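Local coordinates for peptidoglycan-recognition protein SD (Drosophila melanogaster, PDB 2RKQ) that recognises peptidoglycan of Gram-positive bacteria and activates the Toll pathway in insect innate immunity, at residues A29-T34 with I100-N105; G66-I71 with G96-A101. All blocks are in the same frame, centred on the assembly; numbering follows the deposited sequence.

Interaction 1 (A29-T34 with I100-N105); sequences AVIAHT and IAFIGN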
loop_
_atom_site.group_PDB
_atom_site.type_symbol
_atom_site.label_atom_id
_atom_site.label_comp_id
_atom_site.label_asym_id
_atom_site.label_seq_id
_atom_site.Cartn_x
_atom_site.Cartn_y
_atom_site.Cartn_z
ATOM N N ALA A 29 -2.534 -8.410 -4.756
ATOM C CA ALA A 29 -1.824 -7.349 -4.030
ATOM C C ALA A 29 -1.305 -6.361 -5.051
ATOM O O ALA A 29 -0.798 -6.763 -6.095
ATOM C CB ALA A 29 -0.670 -7.931 -3.222
ATOM N N VAL A 30 -1.468 -5.074 -4.758
ATOM C CA VAL A 30 -1.107 -4.022 -5.688
ATOM C C VAL A 30 -0.084 -3.126 -5.011
ATOM O O VAL A 30 -0.325 -2.641 -3.921
ATOM C CB VAL A 30 -2.345 -3.190 -6.125
ATOM C CG1 VAL A 30 -1.923 -2.003 -6.991
ATOM C CG2 VAL A 30 -3.288 -4.069 -6.932
ATOM N N ILE A 31 1.063 -2.929 -5.657
ATOM C CA ILE A 31 2.125 -2.109 -5.108
ATOM C C ILE A 31 2.110 -0.723 -5.741
ATOM O O ILE A 31 2.200 -0.573 -6.970
ATOM C CB ILE A 31 3.506 -2.750 -5.330
ATOM C CG1 ILE A 31 3.528 -4.203 -4.827
ATOM C CG2 ILE A 31 4.606 -1.912 -4.656
ATOM C CD1 ILE A 31 3.177 -4.362 -3.341
ATOM N N ALA A 32 2.018 0.280 -4.874
ATOM C CA ALA A 32 2.010 1.686 -5.258
ATOM C C ALA A 32 3.146 2.448 -4.601
ATOM O O ALA A 32 3.819 1.939 -3.710
ATOM C CB ALA A 32 0.670 2.315 -4.865
ATOM N N HIS A 33 3.400 3.658 -5.095
ATOM C CA HIS A 33 4.124 4.645 -4.300
ATOM C C HIS A 33 3.207 5.828 -4.053
ATOM O O HIS A 33 2.197 6.002 -4.745
ATOM C CB HIS A 33 5.495 5.031 -4.900
ATOM C CG HIS A 33 5.471 5.906 -6.127
ATOM N ND1 HIS A 33 4.343 6.237 -6.849
ATOM C CD2 HIS A 33 6.512 6.487 -6.773
ATOM C CE1 HIS A 33 4.693 7.014 -7.871
ATOM N NE2 HIS A 33 6.000 7.169 -7.847
ATOM N N THR A 34 3.548 6.613 -3.044
ATOM C CA THR A 34 2.716 7.779 -2.728
ATOM C C THR A 34 3.050 8.948 -3.632
ATOM O O THR A 34 2.243 9.881 -3.765
ATOM C CB THR A 34 2.866 8.209 -1.272
ATOM O OG1 THR A 34 4.231 8.542 -1.011
ATOM C CG2 THR A 34 2.441 7.096 -0.359
ATOM N N ILE A 100 -0.735 -1.762 -1.175
ATOM C CA ILE A 100 0.434 -1.491 -0.340
ATOM C C ILE A 100 1.196 -0.371 -1.033
ATOM O O ILE A 100 1.602 -0.520 -2.183
ATOM C CB ILE A 100 1.328 -2.733 -0.262
ATOM C CG1 ILE A 100 0.569 -3.886 0.413
ATOM C CG2 ILE A 100 2.575 -2.409 0.546
ATOM C CD1 ILE A 100 1.155 -5.239 0.132
ATOM N N ALA A 101 1.357 0.757 -0.341
ATOM C CA ALA A 101 2.061 1.895 -0.937
ATOM C C ALA A 101 3.349 2.176 -0.207
ATOM O O ALA A 101 3.373 2.271 1.024
ATOM C CB ALA A 101 1.181 3.148 -0.941
ATOM N N PHE A 102 4.431 2.285 -0.968
ATOM C CA PHE A 102 5.670 2.749 -0.398
ATOM C C PHE A 102 5.613 4.261 -0.328
ATOM O O PHE A 102 5.255 4.942 -1.308
ATOM C CB PHE A 102 6.835 2.349 -1.292
ATOM C CG PHE A 102 7.235 0.902 -1.189
ATOM C CD1 PHE A 102 6.467 -0.097 -1.777
ATOM C CD2 PHE A 102 8.428 0.555 -0.546
ATOM C CE1 PHE A 102 6.857 -1.423 -1.695
ATOM C CE2 PHE A 102 8.833 -0.775 -0.464
ATOM C CZ PHE A 102 8.056 -1.761 -1.044
ATOM N N ILE A 103 5.972 4.780 0.838
ATOM C CA ILE A 103 5.985 6.226 1.019
ATOM C C ILE A 103 7.231 6.767 0.327
ATOM O O ILE A 103 8.359 6.342 0.634
ATOM C CB ILE A 103 5.990 6.625 2.502
ATOM C CG1 ILE A 103 4.730 6.071 3.197
ATOM C CG2 ILE A 103 6.108 8.165 2.612
ATOM C CD1 ILE A 103 4.738 6.181 4.710
ATOM N N GLY A 104 7.000 7.692 -0.601
ATOM C CA GLY A 104 8.072 8.295 -1.391
ATOM C C GLY A 104 7.809 8.227 -2.876
ATOM O O GLY A 104 6.722 7.844 -3.306
ATOM N N ASN A 105 8.824 8.596 -3.660
ATOM C CA ASN A 105 8.718 8.584 -5.100
ATOM C C ASN A 105 9.844 7.739 -5.655
ATOM O O ASN A 105 11.028 8.068 -5.504
ATOM C CB ASN A 105 8.764 9.995 -5.688
ATOM C CG ASN A 105 8.426 10.003 -7.164
ATOM O OD1 ASN A 105 9.040 9.288 -7.960
ATOM N ND2 ASN A 105 7.418 10.773 -7.528
#
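Ile31 and Ile100 run alongside each other on one face of a parallel strand pair, at its apolar heart in the central mixed sheet of the PGRP (amidase 2) fold. The delta methyl of Ile31 meets the branch carbon of its neighbour, CD1 to Ile100 CB 3.9 Å. The other branch of Ile31 turns to the aromatic ring: with CG2 anti to the backbone N, this methyl reaches the edge of Phe102, 3.8 Å from CE1. On this face helix 113-128 closes over the cluster, with Leu123 touching Ile100, and Ala115 and Ala119 touching Phe102.

On the reverse face two small methyls meet, Ala32 CB to Ala101 CB 4.0 Å. Ala32 also touches Tyr67, His141 and Ser149, on the side that probably corresponds to the zinc site of the catalytic amidase relatives.

Between the faces runs a regular parallel ladder. Ile100 N donates to Val30 O, Ala32 N to Ile100 O, and Phe102 N to Ala32 O at 2.8 Å. That last carbonyl oxygen also lies in the plane of the Phe102 ring, off its edge.

Further out the strands end and polar groups take over. Thr34 N still reaches Phe102 O, at a bent 143°. The His33 imidazole runs alongside Asn105, with CD2 3.5 Å from Asn105 CA; its buried NE2 has no partner in the model. The Asn105 amide is held instead by the backbone of Ala35 and Glu107. Thr34 makes the last link: OG1 stands between its own backbone N and carbonyl carbon (chi1 60°), within reach of the 100-105 backbone, and accepts an almost perfectly straight hydrogen bond from Gly104 N at 2.9 Å.

Interaction 2 (G66-I71 with G96-A101); sequences GYHYLI and GSLGIA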
loop_
_atom_site.group_PDB
_atom_site.type_symbol
_atom_site.label_atom_id
_atom_site.label_comp_id
_atom_site.label_asym_id
_atom_site.label_seq_id
_atom_site.Cartn_x
_atom_site.Cartn_y
_atom_site.Cartn_z
ATOM N N GLY A 66 -6.074 5.726 1.322
ATOM C CA GLY A 66 -6.561 4.843 0.261
ATOM C C GLY A 66 -6.037 3.428 0.257
ATOM O O GLY A 66 -6.548 2.573 -0.462
ATOM N N TYR A 67 -4.992 3.195 1.041
ATOM C CA TYR A 67 -4.258 1.927 1.025
ATOM C C TYR A 67 -4.480 1.127 2.290
ATOM O O TYR A 67 -4.887 1.669 3.332
ATOM C CB TYR A 67 -2.757 2.216 0.850
ATOM C CG TYR A 67 -2.482 2.885 -0.465
ATOM C CD1 TYR A 67 -2.227 4.237 -0.541
ATOM C CD2 TYR A 67 -2.513 2.154 -1.644
ATOM C CE1 TYR A 67 -2.015 4.837 -1.761
ATOM C CE2 TYR A 67 -2.317 2.748 -2.862
ATOM C CZ TYR A 67 -2.053 4.080 -2.916
ATOM O OH TYR A 67 -1.850 4.638 -4.160
ATOM N N HIS A 68 -4.212 -0.178 2.193
ATOM C CA HIS A 68 -4.278 -1.066 3.346
ATOM C C HIS A 68 -3.037 -1.013 4.204
ATOM O O HIS A 68 -3.122 -1.168 5.433
ATOM C CB HIS A 68 -4.553 -2.493 2.894
ATOM C CG HIS A 68 -5.780 -2.582 2.057
ATOM N ND1 HIS A 68 -7.051 -2.598 2.584
ATOM C CD2 HIS A 68 -5.929 -2.540 0.715
ATOM C CE1 HIS A 68 -7.930 -2.599 1.596
ATOM N NE2 HIS A 68 -7.272 -2.571 0.453
ATOM N N TYR A 69 -1.883 -0.829 3.556
ATOM C CA TYR A 69 -0.621 -0.713 4.272
ATOM C C TYR A 69 0.252 0.275 3.544
ATOM O O TYR A 69 0.188 0.375 2.312
ATOM C CB TYR A 69 0.110 -2.043 4.277
ATOM C CG TYR A 69 -0.560 -3.129 5.070
ATOM C CD1 TYR A 69 -1.238 -4.174 4.423
ATOM C CD2 TYR A 69 -0.499 -3.136 6.460
ATOM C CE1 TYR A 69 -1.861 -5.192 5.154
ATOM C CE2 TYR A 69 -1.100 -4.156 7.199
ATOM C CZ TYR A 69 -1.765 -5.187 6.532
ATOM O OH TYR A 69 -2.369 -6.204 7.246
ATOM N N LEU A 70 1.077 0.991 4.303
ATOM C CA LEU A 70 2.079 1.891 3.724
ATOM C C LEU A 70 3.409 1.592 4.359
ATOM O O LEU A 70 3.471 1.182 5.512
ATOM C CB LEU A 70 1.702 3.358 3.952
ATOM C CG LEU A 70 0.453 3.732 3.142
ATOM C CD1 LEU A 70 -0.805 3.618 4.021
ATOM C CD2 LEU A 70 0.593 5.106 2.529
ATOM N N ILE A 71 4.472 1.804 3.603
ATOM C CA ILE A 71 5.801 1.421 4.063
ATOM C C ILE A 71 6.734 2.620 4.027
ATOM O O ILE A 71 6.966 3.213 2.976
ATOM C CB ILE A 71 6.381 0.276 3.222
ATOM C CG1 ILE A 71 5.380 -0.901 3.164
ATOM C CG2 ILE A 71 7.708 -0.183 3.829
ATOM C CD1 ILE A 71 5.839 -2.038 2.310
ATOM N N GLY A 96 -11.046 -6.663 -4.723
ATOM C CA GLY A 96 -10.241 -7.845 -4.453
ATOM C C GLY A 96 -8.753 -7.594 -4.324
ATOM O O GLY A 96 -7.958 -8.504 -4.548
ATOM N N SER A 97 -8.377 -6.379 -3.939
ATOM C CA SER A 97 -6.972 -5.995 -4.016
ATOM C C SER A 97 -6.457 -5.411 -2.722
ATOM O O SER A 97 -7.023 -4.466 -2.202
ATOM C CB SER A 97 -6.791 -4.966 -5.130
ATOM O OG SER A 97 -7.273 -5.496 -6.360
ATOM N N LEU A 98 -5.366 -5.977 -2.232
ATOM C CA LEU A 98 -4.661 -5.421 -1.098
ATOM C C LEU A 98 -3.695 -4.362 -1.598
ATOM O O LEU A 98 -2.767 -4.668 -2.348
ATOM C CB LEU A 98 -3.869 -6.534 -0.413
ATOM C CG LEU A 98 -3.215 -6.151 0.906
ATOM C CD1 LEU A 98 -4.290 -5.981 1.994
ATOM C CD2 LEU A 98 -2.221 -7.231 1.297
ATOM N N GLY A 99 -3.908 -3.107 -1.204
ATOM C CA GLY A 99 -3.067 -2.008 -1.695
ATOM C C GLY A 99 -1.976 -1.680 -0.702
ATOM O O GLY A 99 -2.257 -1.363 0.472
ATOM N N ILE A 100 -0.735 -1.762 -1.175
ATOM C CA ILE A 100 0.434 -1.491 -0.340
ATOM C C ILE A 100 1.196 -0.371 -1.033
ATOM O O ILE A 100 1.602 -0.520 -2.183
ATOM C CB ILE A 100 1.328 -2.733 -0.262
ATOM C CG1 ILE A 100 0.569 -3.886 0.413
ATOM C CG2 ILE A 100 2.575 -2.409 0.546
ATOM C CD1 ILE A 100 1.155 -5.239 0.132
ATOM N N ALA A 101 1.357 0.757 -0.341
ATOM C CA ALA A 101 2.061 1.895 -0.937
ATOM C C ALA A 101 3.349 2.176 -0.207
ATOM O O ALA A 101 3.373 2.271 1.024
ATOM C CB ALA A 101 1.181 3.148 -0.941
#
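Tyr67 lays its ring squarely over the methyl of Ala101, a close fit where the loop leading into strand 69-71 meets parallel strand 97-102 in the central PGRP sheet. Ala101 CB sits 3.5 Å from the centroid of the Tyr67 ring, only 9° off the normal, a CH-pi contact in which all six ring carbons share. In Tyr67, chi1 of -63° carries the ring over Ala101 and chi2 of 103° presents its face to the methyl. Leu70 CD2 reaches the same methyl, while Met49 and Leu52 of helix 42-58 touch Leu70.

Gly99 O accepts from two successive amides, His68 N and Tyr69 N, a bulge-like pairing at the start of strand 69-71; the Tyr69 donor lies in the carbonyl plane at 3.2 Å. Past this point the parallel ladder becomes regular, Ala101 N donating to Tyr69 O and Ile71 N to Ala101 O.

On the face carrying Tyr69 and Ile100 the fit is looser. Tyr69 CE1 stands 4.1 Å from Leu98 CD1 and Tyr69 CB 4.3 Å from Ile100 CG1; the phenol runs past these partners to a hydrogen bond with Gln131. Ile71 is nearer, its CD1 3.7 Å from Ile100 CG2, and helix 113-128 covers it through Ala115 and Ala119. The Ser97 side chain turns to other partners, its hydroxyl bonding to Asp95 O and Arg28 NE. The His68 ring is weakly hydrogen-bonded through ND1 to Arg81 O and Ser82 O, and the CB of His68 rests 3.6 Å from Leu98 CD1.

How the interactions relate
Both contacts use strand 97-102, which runs between 26-33 and 69-71 in the central sheet, all three parallel. Interaction 1 is its pairing on one side, interaction 2 on the other, with centres about 7 Å apart and Ile100 and Ala101 in both. Along the chain 29-34 comes first, then helix 42-58, segment 66-71, the antiparallel strand 77-79 and finally 96-105, so strand 97-102, the latest of the three, lies between the two earlier ones. Each ladder runs on into the other contact's segment: Val30 N probably bonds to Leu98 O, and Ile103 N to Ile71 O. Tyr67 OH packs on Ala32 CB. Together they make up part of the buried middle of the peptidoglycan-recognition domain.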